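Aerobactin synthase IucC (Klebsiella pneumoniae, PDB 6CN7) probably catalyses the ATP-dependent coupling of a second N-acetyl-N-hydroxylysine to N-citryl-N-acetyl-N-hydroxylysine, the step that yields the siderophore aerobactin. Local coordinates at residues L255-S259 with L260-T264; S366-L369 with M370-M374; W225-Q228 with Q229-L233; T484-F487 with V488-R492; L399-L402 with F403-V407. The protein carries 5 engineered substitutions. All coordinates share one frame; numbering follows the deposited sequence.

In the fold
Contacts 2, 4 and 5, a strand-to-3-10 junction and two stretches of helix, form a cluster with centres 13 to 15 Å apart. Met-370 joins them: its SD lies 3.7 Å from CE1 of His-486 in contact 4, and it also packs on Val-406 of contact 5. His-486 in turn meets Val-406, closing a three-way junction. Contact 1, a beta hairpin, reaches this cluster through contact 2, where Gln-258 CG packs 3.7 Å from Leu-369 CD1. Contact 3, again helical, stands apart, its centre about 18 Å from that of contact 1 and about 43 Å from that of contact 5, and it lies against the second subunit.

Contact 1: L255-S259 with L260-T264; sequences LAQQS and LRTLT
Gln-257 lies across the neighbouring strand and meets Thr-262 and Thr-264 in turn along its length. Gln-257 CB starts 3.3 Å from the carbonyl O of Thr-262. Gln-257 CG keeps contact with that oxygen and also comes within 3.5 Å of Thr-264 OG1. With CG anti to the carbonyl carbon (chi1 -58°) and the chain extended beyond it, the amide is carried between the two threonines. There the two ends of the Gln-257 amide part company: OE1 rests 3.6 Å from the methyl CG2 of Thr-262, whereas NE2 makes a hydrogen bond of 2.9 Å to Thr-264 OG1. The hydroxyl sits slightly tilted from the amide plane, by 17°. A weak second bond from NE2 to Asp-273 extends the polar chain to strand 272-275, and Gln-132 of helix 128-133 packs against the same side chain.

The setting is a beta hairpin, in which strands 252-256 and 262-265 are joined by a loop holding a type I turn from Gln-257 to Leu-260. Leu-255 and Thr-264 form its antiparallel hydrogen-bonded pair. Gln-257 N bonds to Thr-262 O at 3.1 Å, and the turn is closed by a bond from Leu-260 N to Gln-257 O. Inside the loop, Ser-259 OG makes weak bonds with both N and OG1 of Thr-262. The other face of the hairpin is apolar: Leu-263 CD2 lies 4.1 Å from Ala-256 CB in the non-hydrogen-bonded pair, while Phe-166 and Leu-168 of strand 165-174 pack on Leu-263.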
# COMPACT_ATOMS: atom_id res chain seq x y z
N LEU A 255 -10.14 -2.62 -17.70
CA LEU A 255 -11.27 -2.94 -16.84
C LEU A 255 -11.08 -4.36 -16.32
O LEU A 255 -10.75 -5.27 -17.09
CB LEU A 255 -12.58 -2.82 -17.62
CG LEU A 255 -13.88 -3.23 -16.92
CD1 LEU A 255 -14.23 -2.24 -15.83
CD2 LEU A 255 -14.99 -3.33 -17.95
N ALA A 256 -11.29 -4.55 -15.02
CA ALA A 256 -11.05 -5.84 -14.39
C ALA A 256 -12.20 -6.80 -14.67
O ALA A 256 -13.37 -6.41 -14.70
CB ALA A 256 -10.87 -5.67 -12.89
N GLN A 257 -11.85 -8.07 -14.88
CA GLN A 257 -12.83 -9.13 -14.99
C GLN A 257 -13.07 -9.76 -13.62
O GLN A 257 -12.47 -9.37 -12.61
CB GLN A 257 -12.36 -10.19 -16.00
CG GLN A 257 -12.10 -9.66 -17.40
CD GLN A 257 -11.61 -10.74 -18.34
OE1 GLN A 257 -11.57 -11.92 -17.99
NE2 GLN A 257 -11.21 -10.34 -19.55
N GLN A 258 -13.94 -10.77 -13.58
CA GLN A 258 -14.19 -11.48 -12.33
C GLN A 258 -12.91 -12.09 -11.77
O GLN A 258 -12.74 -12.15 -10.55
CB GLN A 258 -15.25 -12.56 -12.55
CG GLN A 258 -16.66 -12.03 -12.75
CD GLN A 258 -17.25 -11.41 -11.49
OE1 GLN A 258 -17.78 -10.30 -11.53
NE2 GLN A 258 -17.16 -12.14 -10.38
N SER A 259 -12.01 -12.55 -12.65
CA SER A 259 -10.75 -13.13 -12.20
C SER A 259 -9.79 -12.09 -11.63
O SER A 259 -8.78 -12.47 -11.03
CB SER A 259 -10.07 -13.87 -13.35
OG SER A 259 -9.65 -12.97 -14.37
N LEU A 260 -10.07 -10.80 -11.83
CA LEU A 260 -9.32 -9.72 -11.19
C LEU A 260 -7.94 -9.52 -11.80
O LEU A 260 -7.51 -8.37 -11.99
CB LEU A 260 -9.21 -9.97 -9.69
CG LEU A 260 -8.70 -8.82 -8.83
CD1 LEU A 260 -9.58 -7.58 -8.97
CD2 LEU A 260 -8.63 -9.25 -7.37
N ARG A 261 -7.22 -10.60 -12.10
CA ARG A 261 -5.91 -10.49 -12.73
C ARG A 261 -5.99 -10.30 -14.23
O ARG A 261 -5.05 -9.77 -14.83
CB ARG A 261 -5.07 -11.73 -12.43
CG ARG A 261 -4.54 -11.82 -11.00
CD ARG A 261 -3.68 -13.06 -10.82
NE ARG A 261 -2.55 -13.07 -11.74
CZ ARG A 261 -1.83 -14.14 -12.04
NH1 ARG A 261 -2.11 -15.32 -11.50
NH2 ARG A 261 -0.81 -14.04 -12.89
N THR A 262 -7.08 -10.73 -14.86
CA THR A 262 -7.26 -10.59 -16.30
C THR A 262 -8.11 -9.36 -16.58
O THR A 262 -9.19 -9.20 -16.01
CB THR A 262 -7.92 -11.84 -16.90
OG1 THR A 262 -7.16 -13.00 -16.54
CG2 THR A 262 -7.99 -11.74 -18.42
N LEU A 263 -7.61 -8.49 -17.46
CA LEU A 263 -8.23 -7.20 -17.72
C LEU A 263 -8.72 -7.12 -19.16
O LEU A 263 -8.11 -7.68 -20.08
CB LEU A 263 -7.25 -6.05 -17.46
CG LEU A 263 -6.42 -6.14 -16.18
CD1 LEU A 263 -5.42 -4.99 -16.14
CD2 LEU A 263 -7.31 -6.11 -14.95
N THR A 264 -9.82 -6.40 -19.35
CA THR A 264 -10.37 -6.12 -20.67
C THR A 264 -10.08 -4.67 -21.04
O THR A 264 -10.16 -3.78 -20.19
CB THR A 264 -11.88 -6.37 -20.70
OG1 THR A 264 -12.15 -7.75 -20.39
CG2 THR A 264 -12.46 -6.06 -22.08

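Contact 2: S366-L369 with M370-M374; sequences SPIL and MATLM
Thr-372 holds the end of a strand through two hydrogen bonds to one oxygen, the carbonyl O of Leu-369. The hydroxyl OG1 of Thr-372 makes the shorter, 2.6 Å to Leu-369 O, and arrives in the carbonyl plane on a lone pair. The backbone N of Thr-372 binds Leu-369 O at 2.8 Å, but from above the plane, 51° out of it, so the two donors use different approaches. With OG1 beside its own backbone N (chi1 -55°), hydroxyl and amide reach the oxygen together.

A water makes a second polar link. It accepts from Leu-369 N at 3.1 Å and donates to Thr-372 OG1 at 2.9 Å, so the hydroxyl gives one bond and receives another while both backbone polar atoms of Leu-369 are engaged.

The apolar contacts belong to Ile-368, whose side chain crosses that of Thr-372 at about a right angle. Ile-368 CD1 lies 4.1 Å from Thr-372 CB and more loosely, at 4.4 Å, from Leu-373 CD2.

The two hydrogen bonds and the water lie where strand 366-369 gives way to the 3-10 segment 370-374. The strand lies at the edge of a mixed sheet beside strand 428-433. Tyr-387 of helix 383-391 packs on Ile-368, Thr-372 and Leu-373, helix 128-133 touches Leu-369 and Thr-372, and helix 475-499 receives Met-370 and Met-374.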
# COMPACT_ATOMS: atom_id res chain seq x y z
N SER A 366 -23.15 -12.33 -28.47
CA SER A 366 -22.70 -11.62 -27.29
C SER A 366 -22.21 -12.60 -26.23
O SER A 366 -22.84 -13.64 -26.00
CB SER A 366 -23.83 -10.76 -26.69
OG SER A 366 -23.36 -10.07 -25.54
N PRO A 367 -21.10 -12.30 -25.56
CA PRO A 367 -20.60 -13.19 -24.51
C PRO A 367 -21.20 -12.90 -23.15
O PRO A 367 -21.46 -11.75 -22.79
CB PRO A 367 -19.09 -12.89 -24.51
CG PRO A 367 -19.03 -11.44 -24.84
CD PRO A 367 -20.18 -11.17 -25.79
N ILE A 368 -21.44 -13.96 -22.39
CA ILE A 368 -21.79 -13.86 -20.98
C ILE A 368 -21.06 -14.97 -20.24
O ILE A 368 -20.76 -16.03 -20.80
CB ILE A 368 -23.31 -13.97 -20.73
CG1 ILE A 368 -23.84 -15.37 -21.09
CG2 ILE A 368 -24.06 -12.89 -21.52
CD1 ILE A 368 -25.25 -15.63 -20.62
N LEU A 369 -20.76 -14.72 -18.98
CA LEU A 369 -20.31 -15.78 -18.10
C LEU A 369 -21.50 -16.64 -17.71
O LEU A 369 -22.61 -16.12 -17.51
CB LEU A 369 -19.64 -15.21 -16.85
CG LEU A 369 -18.37 -14.39 -17.09
CD1 LEU A 369 -17.80 -13.91 -15.76
CD2 LEU A 369 -17.33 -15.17 -17.87
N MET A 370 -21.28 -17.95 -17.61
CA MET A 370 -22.38 -18.84 -17.25
C MET A 370 -22.92 -18.50 -15.87
O MET A 370 -24.10 -18.75 -15.58
CB MET A 370 -21.92 -20.29 -17.30
CG MET A 370 -23.06 -21.27 -17.11
SD MET A 370 -22.65 -22.94 -17.65
CE MET A 370 -24.12 -23.81 -17.12
N ALA A 371 -22.09 -17.93 -15.00
CA ALA A 371 -22.56 -17.46 -13.70
C ALA A 371 -23.71 -16.47 -13.85
O ALA A 371 -24.47 -16.28 -12.90
CB ALA A 371 -21.42 -16.82 -12.92
N THR A 372 -23.84 -15.83 -15.01
CA THR A 372 -24.97 -14.94 -15.26
C THR A 372 -26.30 -15.64 -15.02
O THR A 372 -27.26 -15.01 -14.58
CB THR A 372 -24.91 -14.40 -16.69
OG1 THR A 372 -23.64 -13.77 -16.91
CG2 THR A 372 -26.02 -13.39 -16.94
N LEU A 373 -26.36 -16.95 -15.30
CA LEU A 373 -27.60 -17.70 -15.14
C LEU A 373 -27.96 -17.97 -13.69
O LEU A 373 -29.00 -18.57 -13.43
CB LEU A 373 -27.48 -19.03 -15.90
CG LEU A 373 -27.06 -18.91 -17.37
CD1 LEU A 373 -26.99 -20.29 -17.99
CD2 LEU A 373 -28.02 -18.02 -18.14
N MET A 374 -27.12 -17.55 -12.74
CA MET A 374 -27.44 -17.62 -11.32
C MET A 374 -28.04 -16.33 -10.79
O MET A 374 -28.35 -16.26 -9.59
CB MET A 374 -26.19 -17.95 -10.51
CG MET A 374 -25.38 -19.12 -11.01
SD MET A 374 -23.83 -19.25 -10.10
CE MET A 374 -23.06 -20.55 -11.02
O HOH W 1 -21.58 -11.95 -17.96

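Contact 3: W225-Q228 with Q229-L233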
# COMPACT_ATOMS: atom_id res chain seq x y z
N TRP A 225 -1.78 -1.54 -9.00
CA TRP A 225 -1.73 -2.01 -7.62
C TRP A 225 -0.46 -2.79 -7.36
O TRP A 225 0.19 -2.60 -6.32
CB TRP A 225 -2.96 -2.86 -7.31
CG TRP A 225 -3.06 -3.22 -5.85
CD1 TRP A 225 -3.77 -2.55 -4.89
CD2 TRP A 225 -2.42 -4.32 -5.19
NE1 TRP A 225 -3.61 -3.17 -3.68
CE2 TRP A 225 -2.79 -4.26 -3.83
CE3 TRP A 225 -1.58 -5.35 -5.62
CZ2 TRP A 225 -2.34 -5.19 -2.89
CZ3 TRP A 225 -1.14 -6.27 -4.69
CH2 TRP A 225 -1.52 -6.18 -3.34
N GLN A 226 -0.09 -3.68 -8.29
CA GLN A 226 1.15 -4.43 -8.14
C GLN A 226 2.35 -3.50 -8.04
O GLN A 226 3.24 -3.71 -7.20
CB GLN A 226 1.31 -5.40 -9.31
CG GLN A 226 2.49 -6.36 -9.20
CD GLN A 226 2.24 -7.49 -8.22
OE1 GLN A 226 1.25 -7.49 -7.49
NE2 GLN A 226 3.14 -8.46 -8.20
N TRP A 227 2.41 -2.48 -8.89
CA TRP A 227 3.50 -1.52 -8.82
C TRP A 227 3.45 -0.73 -7.51
O TRP A 227 4.48 -0.53 -6.85
CB TRP A 227 3.46 -0.55 -10.00
CG TRP A 227 4.35 0.63 -9.80
CD1 TRP A 227 3.97 1.91 -9.51
CD2 TRP A 227 5.78 0.65 -9.87
NE1 TRP A 227 5.07 2.72 -9.39
CE2 TRP A 227 6.20 1.97 -9.61
CE3 TRP A 227 6.75 -0.33 -10.12
CZ2 TRP A 227 7.54 2.34 -9.60
CZ3 TRP A 227 8.08 0.04 -10.11
CH2 TRP A 227 8.46 1.36 -9.85
N GLN A 228 2.26 -0.27 -7.14
CA GLN A 228 2.11 0.58 -5.97
C GLN A 228 2.53 -0.15 -4.69
O GLN A 228 3.31 0.38 -3.89
CB GLN A 228 0.65 1.04 -5.88
CG GLN A 228 0.34 2.06 -4.80
CD GLN A 228 -1.14 2.40 -4.78
OE1 GLN A 228 -1.81 2.25 -3.76
NE2 GLN A 228 -1.66 2.86 -5.92
N GLN A 229 2.04 -1.37 -4.50
CA GLN A 229 2.19 -2.07 -3.23
C GLN A 229 3.38 -3.02 -3.18
O GLN A 229 3.92 -3.24 -2.09
CB GLN A 229 0.92 -2.87 -2.92
CG GLN A 229 -0.33 -2.02 -2.80
CD GLN A 229 -0.18 -0.93 -1.76
OE1 GLN A 229 0.32 -1.16 -0.66
NE2 GLN A 229 -0.62 0.28 -2.11
N LYS A 230 3.81 -3.59 -4.30
CA LYS A 230 4.79 -4.67 -4.28
C LYS A 230 6.08 -4.30 -5.00
O LYS A 230 7.15 -4.33 -4.38
CB LYS A 230 4.17 -5.94 -4.88
CG LYS A 230 2.99 -6.49 -4.10
CD LYS A 230 3.38 -6.89 -2.68
CE LYS A 230 2.23 -7.56 -1.95
NZ LYS A 230 2.56 -7.90 -0.54
N ILE A 231 6.02 -3.96 -6.28
CA ILE A 231 7.24 -3.85 -7.07
C ILE A 231 8.02 -2.60 -6.71
O ILE A 231 9.25 -2.63 -6.57
CB ILE A 231 6.90 -3.91 -8.57
CG1 ILE A 231 6.30 -5.28 -8.90
CG2 ILE A 231 8.13 -3.65 -9.43
CD1 ILE A 231 5.54 -5.33 -10.19
N SER A 232 7.33 -1.47 -6.54
CA SER A 232 8.02 -0.23 -6.18
C SER A 232 8.76 -0.36 -4.86
O SER A 232 9.67 0.43 -4.59
CB SER A 232 7.02 0.93 -6.09
OG SER A 232 6.15 0.76 -4.98
N LEU A 233 8.40 -1.34 -4.03
CA LEU A 233 9.04 -1.57 -2.74
C LEU A 233 9.92 -2.82 -2.73
O LEU A 233 11.11 -2.74 -2.40
CB LEU A 233 7.97 -1.68 -1.65
CG LEU A 233 8.44 -1.98 -0.23
CD1 LEU A 233 9.35 -0.88 0.28
CD2 LEU A 233 7.24 -2.16 0.70
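Trp-227 O is gripped twice by Ser-232: by the hydroxyl OG at 2.8 Å and by the backbone N at 3.0 Å, both in the carbonyl plane. The hydroxyl gets there because OG takes up the position between its backbone N and carbonyl carbon (chi1 69°). The helix backbone, for its part, places Ser-232 CB over one face of the Trp-227 indole. Ser-232 CB lies 3.8 Å from the centroid of the six-membered ring of Trp-227, only 12° off its normal, a CH-pi contact over the centre of the face. Ile-231 CG2 adds an oblique contact, 3.7 Å from CE3 of Trp-227.

On the preceding residue, Gln-226 O accepts from Lys-230 N and also from Ile-231 N. The second of these bonds spans five residues, as does that from Ser-232 N, which makes this a pi-type widening within helix 224-234. Gln-226 CG fits against Ile-231 CD1 at 3.4 Å, its amide being held elsewhere by Thr-279 and Met-348.

Where the two segments begin, CG of Gln-229 sits over the Trp-225 indole, 3.7 Å from the centroid of the five-membered ring. The Gln-229 amide makes a weak bond from NE2 to Gln-228 OE1, while its OE1 hydrogen-bonds NE2 of Gln-229 of the second subunit. Trp-227 also reaches the second subunit, its NE1 bonding Glu-153 there, and its ring stacks on His-169 of its own chain.

Contact 4: T484-F487 with V488-R492; sequences TGHF and VTVLR
His-486 O and Phe-487 O each accept from the backbone N five residues further on, Leu-491 at 3.1 Å and Arg-492 at 2.9 Å respectively. His-486 O also receives a weak bond from Val-490 N, whose N-H points poorly at it. The turns here are therefore wider than in a regular alpha helix. Just before these, Thr-489 OG1 donates a short bond to Thr-484 O from slightly off the carbonyl plane.

This is a pi-type widening within the long helix 475-499, a form in which one additional residue is accommodated in a turn. Leu-491, within the widened stretch, is shared between two rings. CD1 of Leu-491 lies 3.4 Å from NE2 of His-486, in an oblique approach, whereas its other methyl, CD2, lies 3.7 Å from CD1 of Phe-487. Phe-487 and Leu-491 run side by side, pointing the same way. Val-490 CB sits over one face of the imidazole, and Val-490 CG2 is 4.1 Å from His-486 ND1. That nitrogen has its partner elsewhere, in the carbonyl of Ala-423, which helps to fix the rotation of the ring.

Arg-492 folds back along the helix. With the chain bent at chi3 (65°), Arg-492 NE reaches Val-488 O at 2.8 Å. Its guanidinium goes on to a salt bridge with Glu-22 and a cation-pi contact with Trp-59, joining this helix to helix 4-25 and to Trp-59. Leu-512 of helix 505-521 covers both Phe-487 and Leu-491.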
# COMPACT_ATOMS: atom_id res chain seq x y z
N THR A 484 -18.27 -31.90 -8.73
CA THR A 484 -18.17 -30.81 -7.77
C THR A 484 -17.93 -29.48 -8.47
O THR A 484 -18.50 -28.45 -8.08
CB THR A 484 -17.04 -31.10 -6.78
OG1 THR A 484 -17.24 -32.39 -6.18
CG2 THR A 484 -16.99 -30.04 -5.69
N GLY A 485 -17.11 -29.47 -9.52
CA GLY A 485 -16.71 -28.22 -10.13
C GLY A 485 -17.82 -27.55 -10.93
O GLY A 485 -17.97 -26.33 -10.88
N HIS A 486 -18.59 -28.34 -11.68
CA HIS A 486 -19.65 -27.78 -12.51
C HIS A 486 -21.05 -28.05 -11.96
O HIS A 486 -21.86 -27.13 -11.88
CB HIS A 486 -19.56 -28.33 -13.95
CG HIS A 486 -20.47 -27.63 -14.91
ND1 HIS A 486 -20.27 -26.33 -15.32
CD2 HIS A 486 -21.60 -28.05 -15.52
CE1 HIS A 486 -21.23 -25.98 -16.15
NE2 HIS A 486 -22.05 -27.00 -16.29
N PHE A 487 -21.35 -29.30 -11.59
CA PHE A 487 -22.71 -29.60 -11.13
C PHE A 487 -22.98 -28.98 -9.77
O PHE A 487 -23.98 -28.28 -9.58
CB PHE A 487 -22.93 -31.11 -11.09
CG PHE A 487 -22.82 -31.79 -12.43
CD1 PHE A 487 -22.68 -31.06 -13.61
CD2 PHE A 487 -22.85 -33.18 -12.52
CE1 PHE A 487 -22.58 -31.70 -14.83
CE2 PHE A 487 -22.75 -33.82 -13.73
CZ PHE A 487 -22.62 -33.08 -14.89
N VAL A 488 -22.10 -29.23 -8.80
CA VAL A 488 -22.34 -28.75 -7.44
C VAL A 488 -22.10 -27.25 -7.32
O VAL A 488 -22.75 -26.58 -6.51
CB VAL A 488 -21.47 -29.53 -6.44
CG1 VAL A 488 -21.69 -29.02 -5.02
CG2 VAL A 488 -21.77 -31.02 -6.51
N THR A 489 -21.18 -26.70 -8.11
CA THR A 489 -20.78 -25.31 -7.96
C THR A 489 -21.45 -24.38 -8.97
O THR A 489 -21.30 -23.16 -8.85
CB THR A 489 -19.25 -25.19 -8.07
OG1 THR A 489 -18.63 -26.12 -7.17
CG2 THR A 489 -18.77 -23.78 -7.70
N VAL A 490 -22.18 -24.92 -9.94
CA VAL A 490 -22.88 -24.08 -10.92
C VAL A 490 -24.35 -24.48 -11.01
O VAL A 490 -25.24 -23.69 -10.68
CB VAL A 490 -22.21 -24.16 -12.30
CG1 VAL A 490 -22.93 -23.25 -13.30
CG2 VAL A 490 -20.74 -23.78 -12.20
N LEU A 491 -24.61 -25.71 -11.46
CA LEU A 491 -25.99 -26.14 -11.67
C LEU A 491 -26.79 -26.10 -10.38
O LEU A 491 -28.00 -25.83 -10.42
CB LEU A 491 -26.01 -27.55 -12.27
CG LEU A 491 -25.92 -27.63 -13.79
CD1 LEU A 491 -24.80 -26.76 -14.34
CD2 LEU A 491 -25.73 -29.07 -14.22
N ARG A 492 -26.16 -26.37 -9.24
CA ARG A 492 -26.86 -26.28 -7.96
C ARG A 492 -27.52 -24.92 -7.78
O ARG A 492 -28.59 -24.83 -7.16
CB ARG A 492 -25.88 -26.55 -6.81
CG ARG A 492 -26.45 -26.27 -5.42
CD ARG A 492 -25.66 -26.99 -4.33
NE ARG A 492 -24.28 -26.51 -4.20
CZ ARG A 492 -23.86 -25.65 -3.28
NH1 ARG A 492 -24.70 -25.15 -2.38
NH2 ARG A 492 -22.58 -25.29 -3.25

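Contact 5: L399-L402 with F403-V407; sequences LTQL and FRVVV
Phe-403 turns its ring over the carbonyl O of Leu-399, one turn back in the alpha helix 395-417. The oxygen stands 3.3 Å above one face, offset toward the rim, and this Leu-399 O is already taken by Phe-403 N in a 2.9 Å hydrogen bond. Ring and amide of one residue thus meet the same carbonyl. Leu-399 CB adds a looser touch, 4.1 Å from CE2 of Phe-403, while Phe-508 of helix 505-521 meets the Phe-403 ring edge-to-face.

Leu-402 packs alongside Val-406, pointing the same way, with Leu-402 CD1 3.8 Å from Val-406 CG2. The carbonyl O of Leu-402 takes a regular bond from Val-406 N at 3.0 Å and a weak one from Val-405 N. Leu-430 of strand 428-433 covers both side chains, placing this side of the helix against the sheet.

Gln-401 carries the third share, on another side of the helix. The chain bends at chi2 (67°), bringing its amide back over the next turn. The amide stands almost perpendicular to the Arg-404 guanidinium, Gln-401 OE1 being 3.8 Å from Arg-404 NH1, while Gln-401 NE2 meets the methyl CG2 of Val-405 at 3.9 Å.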
# COMPACT_ATOMS: atom_id res chain seq x y z
N LEU A 399 -32.95 -25.49 -22.01
CA LEU A 399 -32.00 -26.17 -21.13
C LEU A 399 -31.24 -27.26 -21.87
O LEU A 399 -30.02 -27.41 -21.69
CB LEU A 399 -32.73 -26.76 -19.92
CG LEU A 399 -32.93 -25.83 -18.72
CD1 LEU A 399 -33.80 -24.64 -19.09
CD2 LEU A 399 -33.55 -26.59 -17.57
N THR A 400 -31.94 -28.05 -22.69
CA THR A 400 -31.27 -29.10 -23.46
C THR A 400 -30.16 -28.51 -24.32
O THR A 400 -29.05 -29.06 -24.38
CB THR A 400 -32.28 -29.85 -24.33
OG1 THR A 400 -33.23 -30.52 -23.49
CG2 THR A 400 -31.58 -30.87 -25.22
N GLN A 401 -30.43 -27.39 -24.99
CA GLN A 401 -29.41 -26.72 -25.77
C GLN A 401 -28.22 -26.32 -24.90
O GLN A 401 -27.06 -26.51 -25.28
CB GLN A 401 -30.00 -25.49 -26.47
CG GLN A 401 -29.04 -24.75 -27.38
CD GLN A 401 -28.64 -25.56 -28.59
OE1 GLN A 401 -29.22 -26.61 -28.87
NE2 GLN A 401 -27.65 -25.07 -29.33
N LEU A 402 -28.49 -25.76 -23.72
CA LEU A 402 -27.42 -25.37 -22.81
C LEU A 402 -26.56 -26.57 -22.43
O LEU A 402 -25.33 -26.47 -22.38
CB LEU A 402 -28.00 -24.72 -21.56
CG LEU A 402 -27.00 -24.33 -20.45
CD1 LEU A 402 -26.07 -23.22 -20.92
CD2 LEU A 402 -27.74 -23.92 -19.20
N PHE A 403 -27.19 -27.72 -22.16
CA PHE A 403 -26.44 -28.89 -21.72
C PHE A 403 -25.60 -29.46 -22.86
O PHE A 403 -24.47 -29.93 -22.63
CB PHE A 403 -27.40 -29.95 -21.18
CG PHE A 403 -28.14 -29.52 -19.94
CD1 PHE A 403 -27.59 -28.62 -19.04
CD2 PHE A 403 -29.41 -30.02 -19.67
CE1 PHE A 403 -28.27 -28.23 -17.91
CE2 PHE A 403 -30.10 -29.64 -18.54
CZ PHE A 403 -29.53 -28.74 -17.66
N ARG A 404 -26.12 -29.44 -24.09
CA ARG A 404 -25.34 -29.92 -25.22
C ARG A 404 -24.17 -28.99 -25.52
O ARG A 404 -23.13 -29.44 -26.03
CB ARG A 404 -26.23 -30.06 -26.45
CG ARG A 404 -27.42 -30.99 -26.26
CD ARG A 404 -28.41 -30.86 -27.41
NE ARG A 404 -27.85 -31.37 -28.66
CZ ARG A 404 -28.28 -31.06 -29.87
NH1 ARG A 404 -29.29 -30.21 -30.03
NH2 ARG A 404 -27.70 -31.60 -30.93
N VAL A 405 -24.30 -27.70 -25.21
CA VAL A 405 -23.26 -26.73 -25.50
C VAL A 405 -22.13 -26.80 -24.47
O VAL A 405 -20.96 -26.62 -24.81
CB VAL A 405 -23.87 -25.32 -25.58
CG1 VAL A 405 -22.79 -24.24 -25.50
CG2 VAL A 405 -24.68 -25.17 -26.86
N VAL A 406 -22.47 -27.06 -23.21
CA VAL A 406 -21.52 -26.93 -22.10
C VAL A 406 -21.00 -28.28 -21.64
O VAL A 406 -19.79 -28.50 -21.60
CB VAL A 406 -22.19 -26.16 -20.93
CG1 VAL A 406 -21.24 -26.08 -19.74
CG2 VAL A 406 -22.61 -24.77 -21.37
N VAL A 407 -21.89 -29.21 -21.30
CA VAL A 407 -21.48 -30.40 -20.57
C VAL A 407 -20.91 -31.45 -21.52
O VAL A 407 -19.90 -32.09 -21.20
CB VAL A 407 -22.67 -30.96 -19.76
CG1 VAL A 407 -22.25 -32.19 -18.97
CG2 VAL A 407 -23.22 -29.88 -18.83